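Local coordinates for protein tyrosine--tRNA ligase (Pyrococcus horikoshii, PDB 2CYC) that catalyses the ATP-dependent attachment of tyrosine to its cognate tRNA, working as a class I aminoacyl-tRNA synthetase homodimer, at residues 249-252 and 253-256; 123-127 and 128-132; 110-113 and 114-117. All coordinates share one frame; numbering follows the deposited sequence.

Contact 1: 249-252 and 253-256; sequences QMKM and SKSK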
ATOM      1  N   GLN A 249      20.769 -12.769 -14.776  1.00 35.63           N
ATOM      2  CA  GLN A 249      21.691 -12.647 -13.652  1.00 37.36           C
ATOM      3  C   GLN A 249      22.925 -11.812 -13.984  1.00 36.29           C
ATOM      4  O   GLN A 249      23.472 -11.120 -13.119  1.00 34.05           O
ATOM      5  CB  GLN A 249      22.148 -14.034 -13.205  1.00 42.20           C
ATOM      6  CG  GLN A 249      21.046 -14.903 -12.617  1.00 56.00           C
ATOM      7  CD  GLN A 249      21.447 -16.366 -12.547  1.00 61.87           C
ATOM      8  OE1 GLN A 249      22.558 -16.698 -12.132  1.00 68.05           O
ATOM      9  NE2 GLN A 249      20.539 -17.250 -12.950  1.00 63.35           N
ATOM     10  N   MET A 250      23.355 -11.883 -15.240  1.00 30.24           N
ATOM     11  CA  MET A 250      24.553 -11.186 -15.686  1.00 34.61           C
ATOM     12  C   MET A 250      24.375  -9.741 -16.162  1.00 35.73           C
ATOM     13  O   MET A 250      25.367  -9.068 -16.472  1.00 29.38           O
ATOM     14  CB  MET A 250      25.234 -12.014 -16.782  1.00 37.40           C
ATOM     15  CG  MET A 250      25.654 -13.415 -16.323  1.00 39.04           C
ATOM     16  SD  MET A 250      26.901 -13.369 -15.013  1.00 41.26           S
ATOM     17  CE  MET A 250      25.879 -13.397 -13.535  1.00 36.24           C
ATOM     18  N   LYS A 251      23.134  -9.255 -16.212  1.00 33.36           N
ATOM     19  CA  LYS A 251      22.890  -7.881 -16.658  1.00 33.78           C
ATOM     20  C   LYS A 251      23.719  -6.905 -15.809  1.00 33.72           C
ATOM     21  O   LYS A 251      23.860  -7.077 -14.596  1.00 31.21           O
ATOM     22  CB  LYS A 251      21.396  -7.539 -16.576  1.00 31.11           C
ATOM     23  CG  LYS A 251      20.803  -7.532 -15.180  1.00 29.15           C
ATOM     24  CD  LYS A 251      19.286  -7.430 -15.251  1.00 32.16           C
ATOM     25  CE  LYS A 251      18.655  -7.339 -13.874  1.00 32.58           C
ATOM     26  NZ  LYS A 251      17.178  -7.537 -13.943  1.00 38.82           N
ATOM     27  N   MET A 252      24.271  -5.889 -16.466  1.00 30.46           N
ATOM     28  CA  MET A 252      25.122  -4.902 -15.811  1.00 25.02           C
ATOM     29  C   MET A 252      24.609  -4.276 -14.512  1.00 30.28           C
ATOM     30  O   MET A 252      25.412  -3.906 -13.652  1.00 30.21           O
ATOM     31  CB  MET A 252      25.486  -3.806 -16.809  1.00 26.59           C
ATOM     32  CG  MET A 252      26.453  -2.768 -16.264  1.00 30.42           C
ATOM     33  SD  MET A 252      27.657  -2.270 -17.519  1.00 33.54           S
ATOM     34  CE  MET A 252      26.534  -1.686 -18.808  1.00 22.62           C
ATOM     35  N   SER A 253      23.295  -4.142 -14.353  1.00 29.18           N
ATOM     36  CA  SER A 253      22.762  -3.563 -13.113  1.00 34.87           C
ATOM     37  C   SER A 253      23.082  -4.420 -11.890  1.00 32.78           C
ATOM     38  O   SER A 253      22.999  -3.952 -10.757  1.00 33.61           O
ATOM     39  CB  SER A 253      21.246  -3.367 -13.199  1.00 29.75           C
ATOM     40  OG  SER A 253      20.942  -2.157 -13.865  1.00 42.10           O
ATOM     41  N   LYS A 254      23.453  -5.672 -12.119  1.00 34.67           N
ATOM     42  CA  LYS A 254      23.782  -6.561 -11.015  1.00 38.46           C
ATOM     43  C   LYS A 254      25.277  -6.853 -10.885  1.00 38.33           C
ATOM     44  O   LYS A 254      25.697  -7.546  -9.954  1.00 35.84           O
ATOM     45  CB  LYS A 254      22.997  -7.867 -11.155  1.00 38.60           C
ATOM     46  CG  LYS A 254      21.527  -7.714 -10.774  1.00 45.55           C
ATOM     47  CD  LYS A 254      20.817  -9.058 -10.680  1.00 56.34           C
ATOM     48  CE  LYS A 254      19.506  -8.941  -9.896  1.00 63.15           C
ATOM     49  NZ  LYS A 254      18.537  -7.980 -10.503  1.00 68.06           N
ATOM     50  N   SER A 255      26.072  -6.309 -11.806  1.00 34.81           N
ATOM     51  CA  SER A 255      27.523  -6.522 -11.819  1.00 35.26           C
ATOM     52  C   SER A 255      28.308  -5.692 -10.802  1.00 36.13           C
ATOM     53  O   SER A 255      27.852  -4.644 -10.345  1.00 33.36           O
ATOM     54  CB  SER A 255      28.094  -6.208 -13.212  1.00 30.28           C
ATOM     55  OG  SER A 255      27.477  -6.983 -14.224  1.00 36.87           O
ATOM     56  N   LYS A 256      29.498  -6.174 -10.462  1.00 38.12           N
ATOM     57  CA  LYS A 256      30.378  -5.454  -9.552  1.00 41.76           C
ATOM     58  C   LYS A 256      30.947  -4.294 -10.374  1.00 38.86           C
ATOM     59  O   LYS A 256      30.996  -4.359 -11.602  1.00 37.32           O
ATOM     60  CB  LYS A 256      31.525  -6.358  -9.082  1.00 42.19           C
ATOM     61  CG  LYS A 256      31.110  -7.464  -8.120  1.00 53.11           C
ATOM     62  CD  LYS A 256      30.642  -6.883  -6.789  1.00 57.95           C
ATOM     63  CE  LYS A 256      30.214  -7.971  -5.812  1.00 61.41           C
ATOM     64  NZ  LYS A 256      31.345  -8.859  -5.425  1.00 66.10           N
TER
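From Lys251 to Ser255 the backbone makes two overlapping type I turns: Lys254 N gives its hydrogen to Lys251 O (2.9 Å, 163°), and Ser255 N gives its own to Met252 O at 3.1 Å. The chain leaves helical geometry at Lys251 and coils again as a short 3-10 segment from Met252 to Lys254; the second donor stands well above the carbonyl plane. This is the KMSKS signature of class I synthetases, and the coil brings its two lysines to one side. Lys251 runs out straight beyond CG, while the Lys254 chain, otherwise extended, kinks at its last bond (chi4 59°), so that its NZ comes 3.4 Å from Lys251 CE. Lys251 NZ and Lys254 NZ are 3.7 Å apart. Lys251 NZ is paired with Asp189; Lys254 is predicted to bind ATP, and a positive cluster here is consistent with a site made for phosphates. The Ser255 side chain points back toward the preceding residues, its OG 3.5 Å from Met252 CA and hydrogen-bonded to Gln230, whose amide nitrogen also holds Met250 O at the helix end. Ser253 OG is bonded to His47. The coil thus follows directly on helix 240-250, is bound through Met250 and Met252 to the loop backbone at Gly228 and Leu226 beyond strand 214-223, and faces His47 just before helix 48-63.

Contact 2: 123-127 and 128-132; sequences EILEK and GDYWQ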
ATOM      1  N   GLU A 123       7.469  14.691  -5.803  1.00 19.49           N
ATOM      2  CA  GLU A 123       6.658  15.805  -6.281  1.00 20.74           C
ATOM      3  C   GLU A 123       5.214  15.322  -6.428  1.00 25.09           C
ATOM      4  O   GLU A 123       4.273  16.075  -6.163  1.00 21.52           O
ATOM      5  CB  GLU A 123       7.159  16.319  -7.643  1.00 22.87           C
ATOM      6  CG  GLU A 123       8.599  16.854  -7.667  1.00 34.82           C
ATOM      7  CD  GLU A 123       9.052  17.292  -9.070  1.00 36.76           C
ATOM      8  OE1 GLU A 123      10.282  17.387  -9.312  1.00 26.94           O
ATOM      9  OE2 GLU A 123       8.175  17.547  -9.926  1.00 41.39           O
ATOM     10  N   ILE A 124       5.024  14.075  -6.862  1.00 18.24           N
ATOM     11  CA  ILE A 124       3.660  13.569  -6.987  1.00 18.97           C
ATOM     12  C   ILE A 124       3.266  12.711  -5.787  1.00 16.05           C
ATOM     13  O   ILE A 124       2.098  12.684  -5.413  1.00 22.71           O
ATOM     14  CB  ILE A 124       3.431  12.745  -8.298  1.00 18.16           C
ATOM     15  CG1 ILE A 124       4.232  11.440  -8.271  1.00 21.95           C
ATOM     16  CG2 ILE A 124       3.821  13.583  -9.519  1.00 19.83           C
ATOM     17  CD1 ILE A 124       3.955  10.523  -9.482  1.00 18.01           C
ATOM     18  N   LEU A 125       4.222  12.022  -5.169  1.00 17.96           N
ATOM     19  CA  LEU A 125       3.893  11.161  -4.021  1.00 19.63           C
ATOM     20  C   LEU A 125       3.407  11.954  -2.800  1.00 21.77           C
ATOM     21  O   LEU A 125       2.719  11.418  -1.929  1.00 20.80           O
ATOM     22  CB  LEU A 125       5.096  10.286  -3.637  1.00 16.13           C
ATOM     23  CG  LEU A 125       5.772   9.542  -4.796  1.00 26.01           C
ATOM     24  CD1 LEU A 125       6.984   8.749  -4.280  1.00 21.66           C
ATOM     25  CD2 LEU A 125       4.767   8.616  -5.464  1.00 23.16           C
ATOM     26  N   GLU A 126       3.758  13.234  -2.749  1.00 22.56           N
ATOM     27  CA  GLU A 126       3.332  14.105  -1.657  1.00 29.09           C
ATOM     28  C   GLU A 126       1.881  14.543  -1.854  1.00 28.12           C
ATOM     29  O   GLU A 126       1.372  15.395  -1.133  1.00 27.52           O
ATOM     30  CB  GLU A 126       4.261  15.331  -1.564  1.00 25.03           C
ATOM     31  CG  GLU A 126       5.539  15.033  -0.780  1.00 29.62           C
ATOM     32  CD  GLU A 126       6.651  16.043  -1.008  1.00 38.08           C
ATOM     33  OE1 GLU A 126       6.357  17.187  -1.429  1.00 36.22           O
ATOM     34  OE2 GLU A 126       7.825  15.685  -0.751  1.00 41.97           O
ATOM     35  N   LYS A 127       1.207  13.943  -2.827  1.00 27.66           N
ATOM     36  CA  LYS A 127      -0.187  14.277  -3.088  1.00 28.53           C
ATOM     37  C   LYS A 127      -1.108  13.105  -2.758  1.00 29.02           C
ATOM     38  O   LYS A 127      -0.939  12.009  -3.285  1.00 27.05           O
ATOM     39  CB  LYS A 127      -0.350  14.687  -4.550  1.00 32.57           C
ATOM     40  CG  LYS A 127       0.369  15.979  -4.877  1.00 38.59           C
ATOM     41  CD  LYS A 127       0.185  16.368  -6.326  1.00 48.39           C
ATOM     42  CE  LYS A 127       0.454  17.851  -6.515  1.00 59.74           C
ATOM     43  NZ  LYS A 127       1.758  18.266  -5.914  1.00 67.21           N
ATOM     44  N   GLY A 128      -2.079  13.342  -1.880  1.00 25.52           N
ATOM     45  CA  GLY A 128      -3.005  12.293  -1.497  1.00 21.84           C
ATOM     46  C   GLY A 128      -3.846  11.719  -2.630  1.00 25.85           C
ATOM     47  O   GLY A 128      -4.220  10.547  -2.580  1.00 21.38           O
ATOM     48  N   ASP A 129      -4.156  12.524  -3.646  1.00 23.11           N
ATOM     49  CA  ASP A 129      -4.972  12.034  -4.757  1.00 22.26           C
ATOM     50  C   ASP A 129      -4.177  11.020  -5.589  1.00 22.55           C
ATOM     51  O   ASP A 129      -4.750  10.188  -6.295  1.00 18.44           O
ATOM     52  CB  ASP A 129      -5.488  13.206  -5.611  1.00 24.59           C
ATOM     53  CG  ASP A 129      -4.381  13.992  -6.269  1.00 28.69           C
ATOM     54  OD1 ASP A 129      -3.238  13.966  -5.770  1.00 33.54           O
ATOM     55  OD2 ASP A 129      -4.661  14.661  -7.287  1.00 40.93           O
ATOM     56  N   TYR A 130      -2.854  11.086  -5.482  1.00 20.96           N
ATOM     57  CA  TYR A 130      -1.988  10.131  -6.154  1.00 20.90           C
ATOM     58  C   TYR A 130      -2.211   8.786  -5.444  1.00 21.66           C
ATOM     59  O   TYR A 130      -2.391   7.739  -6.079  1.00 17.24           O
ATOM     60  CB  TYR A 130      -0.523  10.534  -5.996  1.00 17.46           C
ATOM     61  CG  TYR A 130       0.445   9.394  -6.256  1.00 22.17           C
ATOM     62  CD1 TYR A 130       0.910   9.122  -7.546  1.00 15.24           C
ATOM     63  CD2 TYR A 130       0.875   8.566  -5.211  1.00 16.86           C
ATOM     64  CE1 TYR A 130       1.777   8.058  -7.792  1.00 13.29           C
ATOM     65  CE2 TYR A 130       1.737   7.502  -5.450  1.00 13.98           C
ATOM     66  CZ  TYR A 130       2.186   7.255  -6.740  1.00 14.52           C
ATOM     67  OH  TYR A 130       3.058   6.212  -6.967  1.00 14.87           O
ATOM     68  N   TRP A 131      -2.206   8.824  -4.115  1.00 23.69           N
ATOM     69  CA  TRP A 131      -2.393   7.604  -3.331  1.00 20.96           C
ATOM     70  C   TRP A 131      -3.790   7.016  -3.464  1.00 20.22           C
ATOM     71  O   TRP A 131      -3.987   5.798  -3.312  1.00 17.56           O
ATOM     72  CB  TRP A 131      -2.022   7.864  -1.867  1.00 18.28           C
ATOM     73  CG  TRP A 131      -0.533   8.054  -1.744  1.00 14.80           C
ATOM     74  CD1 TRP A 131       0.160   9.235  -1.809  1.00 15.45           C
ATOM     75  CD2 TRP A 131       0.452   7.017  -1.727  1.00 13.87           C
ATOM     76  NE1 TRP A 131       1.518   8.990  -1.847  1.00 16.80           N
ATOM     77  CE2 TRP A 131       1.721   7.636  -1.799  1.00 16.55           C
ATOM     78  CE3 TRP A 131       0.385   5.624  -1.668  1.00 11.74           C
ATOM     79  CZ2 TRP A 131       2.913   6.903  -1.812  1.00 18.45           C
ATOM     80  CZ3 TRP A 131       1.575   4.893  -1.681  1.00 16.46           C
ATOM     81  CH2 TRP A 131       2.817   5.535  -1.752  1.00 14.92           C
ATOM     82  N   GLN A 132      -4.764   7.864  -3.770  1.00 20.20           N
ATOM     83  CA  GLN A 132      -6.110   7.357  -3.949  1.00 19.41           C
ATOM     84  C   GLN A 132      -6.067   6.459  -5.188  1.00 18.22           C
ATOM     85  O   GLN A 132      -6.757   5.443  -5.268  1.00 19.23           O
ATOM     86  CB  GLN A 132      -7.091   8.501  -4.149  1.00 17.73           C
ATOM     87  CG  GLN A 132      -8.527   8.037  -4.414  1.00 23.17           C
ATOM     88  CD  GLN A 132      -9.527   9.176  -4.385  1.00 25.66           C
ATOM     89  OE1 GLN A 132      -9.256  10.267  -4.889  1.00 27.29           O
ATOM     90  NE2 GLN A 132     -10.697   8.925  -3.805  1.00 25.10           N
TER
HETATM   91  O   HOH W   1      -1.860  16.339  -0.314  1.00 41.77           O
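Behind the tyrosine pocket, where the subunits of the dimer meet, Tyr130 and Trp131 fold back from the first turn of helix 128-138 onto Ile124 and Leu125 of the short helix before it. Trp131 closes the link by a side-chain-to-backbone bond. Its NE1 donates to Leu125 O over 2.7 Å, in the carbonyl plane and on a lone pair, and the oxygen lies almost exactly in the indole plane, which should help to fix the ring's rotation. Lys127 O stands at the same ring's edge, 3.3 Å from Trp131 CD1. The break between helices 122-125 and 128-138 has Lys127 at the N-cap, its carbonyl O accepting from Tyr130 N at 3.1 Å. With CG anti to the backbone N, chi1 161° turns the Tyr130 ring back toward the preceding helix, where Ile124 CD1 approaches Tyr130 CE1 obliquely at 3.7 Å. The Tyr130 hydroxyl is hydrogen-bonded to Asp175, a tyrosine-binding residue, and to Met171 O, making Tyr130 a second-shell neighbour of the substrate. Asp129 OD1 bonds to Tyr178 OH, on helix 164-178 like Asp175 and Met171. Tyr130 CE2 sits 3.7 Å above the indole plane of Trp131, over its centre, and Trp131 also stacks on Trp131 of the second subunit.

Contact 3: 110-113 and 114-117; sequences GGDP and KKVE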
ATOM      1  N   GLY A 110      22.614  11.743 -28.677  1.00 20.82           N
ATOM      2  CA  GLY A 110      21.907  12.563 -29.647  1.00 20.30           C
ATOM      3  C   GLY A 110      20.580  13.186 -29.263  1.00 22.31           C
ATOM      4  O   GLY A 110      19.880  13.726 -30.118  1.00 23.88           O
ATOM      5  N   GLY A 111      20.210  13.104 -27.992  1.00 20.02           N
ATOM      6  CA  GLY A 111      18.955  13.703 -27.579  1.00 22.87           C
ATOM      7  C   GLY A 111      19.209  15.115 -27.077  1.00 20.49           C
ATOM      8  O   GLY A 111      20.355  15.517 -26.915  1.00 20.04           O
ATOM      9  N   ASP A 112      18.141  15.866 -26.842  1.00 20.93           N
ATOM     10  CA  ASP A 112      18.249  17.235 -26.341  1.00 25.69           C
ATOM     11  C   ASP A 112      17.768  17.239 -24.894  1.00 20.23           C
ATOM     12  O   ASP A 112      16.566  17.241 -24.629  1.00 23.19           O
ATOM     13  CB  ASP A 112      17.374  18.178 -27.175  1.00 28.33           C
ATOM     14  CG  ASP A 112      17.457  19.627 -26.707  1.00 33.43           C
ATOM     15  OD1 ASP A 112      18.071  19.896 -25.645  1.00 25.32           O
ATOM     16  OD2 ASP A 112      16.895  20.497 -27.404  1.00 33.98           O
ATOM     17  N   PRO A 113      18.706  17.249 -23.939  1.00 26.38           N
ATOM     18  CA  PRO A 113      18.429  17.247 -22.497  1.00 26.55           C
ATOM     19  C   PRO A 113      17.516  18.386 -22.055  1.00 29.16           C
ATOM     20  O   PRO A 113      16.710  18.225 -21.135  1.00 25.13           O
ATOM     21  CB  PRO A 113      19.819  17.380 -21.876  1.00 30.15           C
ATOM     22  CG  PRO A 113      20.735  16.850 -22.932  1.00 34.75           C
ATOM     23  CD  PRO A 113      20.148  17.414 -24.187  1.00 26.13           C
ATOM     24  N   LYS A 114      17.654  19.535 -22.712  1.00 25.71           N
ATOM     25  CA  LYS A 114      16.861  20.713 -22.376  1.00 33.11           C
ATOM     26  C   LYS A 114      15.375  20.507 -22.642  1.00 30.91           C
ATOM     27  O   LYS A 114      14.531  21.230 -22.116  1.00 27.57           O
ATOM     28  CB  LYS A 114      17.366  21.925 -23.167  1.00 37.72           C
ATOM     29  CG  LYS A 114      18.822  22.274 -22.882  1.00 45.43           C
ATOM     30  CD  LYS A 114      19.362  23.322 -23.858  1.00 50.52           C
ATOM     31  CE  LYS A 114      19.356  22.818 -25.304  1.00 53.50           C
ATOM     32  NZ  LYS A 114      20.211  21.605 -25.521  1.00 45.72           N
ATOM     33  N   LYS A 115      15.050  19.516 -23.460  1.00 28.40           N
ATOM     34  CA  LYS A 115      13.656  19.269 -23.765  1.00 30.67           C
ATOM     35  C   LYS A 115      13.136  18.040 -23.038  1.00 28.58           C
ATOM     36  O   LYS A 115      12.066  17.531 -23.348  1.00 34.36           O
ATOM     37  CB  LYS A 115      13.466  19.134 -25.275  1.00 33.43           C
ATOM     38  CG  LYS A 115      13.780  20.421 -26.043  1.00 39.24           C
ATOM     39  CD  LYS A 115      13.532  20.237 -27.533  1.00 46.92           C
ATOM     40  CE  LYS A 115      13.916  21.479 -28.325  1.00 52.54           C
ATOM     41  NZ  LYS A 115      13.179  22.681 -27.852  1.00 56.59           N
ATOM     42  N   VAL A 116      13.904  17.569 -22.065  1.00 23.26           N
ATOM     43  CA  VAL A 116      13.504  16.417 -21.272  1.00 21.41           C
ATOM     44  C   VAL A 116      13.013  16.913 -19.908  1.00 21.23           C
ATOM     45  O   VAL A 116      13.681  17.707 -19.255  1.00 18.48           O
ATOM     46  CB  VAL A 116      14.693  15.438 -21.055  1.00 22.19           C
ATOM     47  CG1 VAL A 116      14.281  14.326 -20.107  1.00 17.53           C
ATOM     48  CG2 VAL A 116      15.149  14.847 -22.391  1.00 21.22           C
ATOM     49  N   GLU A 117      11.831  16.471 -19.501  1.00 19.17           N
ATOM     50  CA  GLU A 117      11.286  16.845 -18.201  1.00 23.49           C
ATOM     51  C   GLU A 117      11.959  15.970 -17.142  1.00 27.10           C
ATOM     52  O   GLU A 117      12.193  14.776 -17.373  1.00 23.36           O
ATOM     53  CB  GLU A 117       9.764  16.608 -18.167  1.00 19.34           C
ATOM     54  CG  GLU A 117       8.989  17.508 -19.125  1.00 24.83           C
ATOM     55  CD  GLU A 117       7.556  17.056 -19.348  1.00 29.75           C
ATOM     56  OE1 GLU A 117       6.752  17.876 -19.841  1.00 31.74           O
ATOM     57  OE2 GLU A 117       7.231  15.884 -19.049  1.00 25.84           O
TER
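The carboxylate of Asp112 is the piece round which Lys114 and Lys115 arrange themselves, Lys114 bonding to OD1 and Lys115 only passing alongside OD2. OD1 is gripped twice by Lys114, whose side chain crosses that of the aspartate at about a right angle. The backbone N of Lys114 donates to Asp112 OD1 at 3.0 Å, and Lys114 NZ forms a salt bridge with the same oxygen at 2.7 Å. The two donors come from opposite faces of the carboxylate plane, neither lying within it, so the oxygen is clasped between them. Lys114 can bring both ends to one atom because its chain curls back at chi3 and chi4, both near -60°. Lys115 instead slants past with its aliphatic part, Lys115 CE lying 3.3 Å from Asp112 OD2, while Lys115 NZ stays 4.3 Å from that oxygen, too far for a salt bridge. Asp112 serves as a backbone acceptor too: its O takes the hydrogen of Lys115 N at 3.0 Å. Val116 N then donates to Pro113 O, also at 3.0 Å. The methyl Val116 CG2 rests 3.6 Å from Asp112 O. Outside the turn Val116 packs on Ile58 and Ile106, and Pro113 lies against Glu103 and Glu107. After the Schellman motif that ends helix 87-108 at Gly110, the chain thus makes an Asx turn, Asp112 OD1 to Lys114 N with Pro113 at its middle, overlapping two successive type I turns that lead into strand 117-120.

Read from the N terminus, the three contacts come in series, and none encloses or crosses another. Contact 3 turns the chain from helix 87-108 into strand 117-120, which pairs with 69-72 in the central sheet. Soon after that strand, contact 2 bends helix 122-125 into helix 128-138, bringing the chain to the dimer interface; its nearest atoms are about 8 Å from contact 3. Over a hundred residues later, contact 1 ends helix 240-250, about 17 Å from contact 3 and about 20 Å from contact 2 between nearest atoms. Contacts 1 and 3 lie on opposite sides of the chain's centre. Contact 1 joins helix 240-250 to the loop that leads on to helix 267-276.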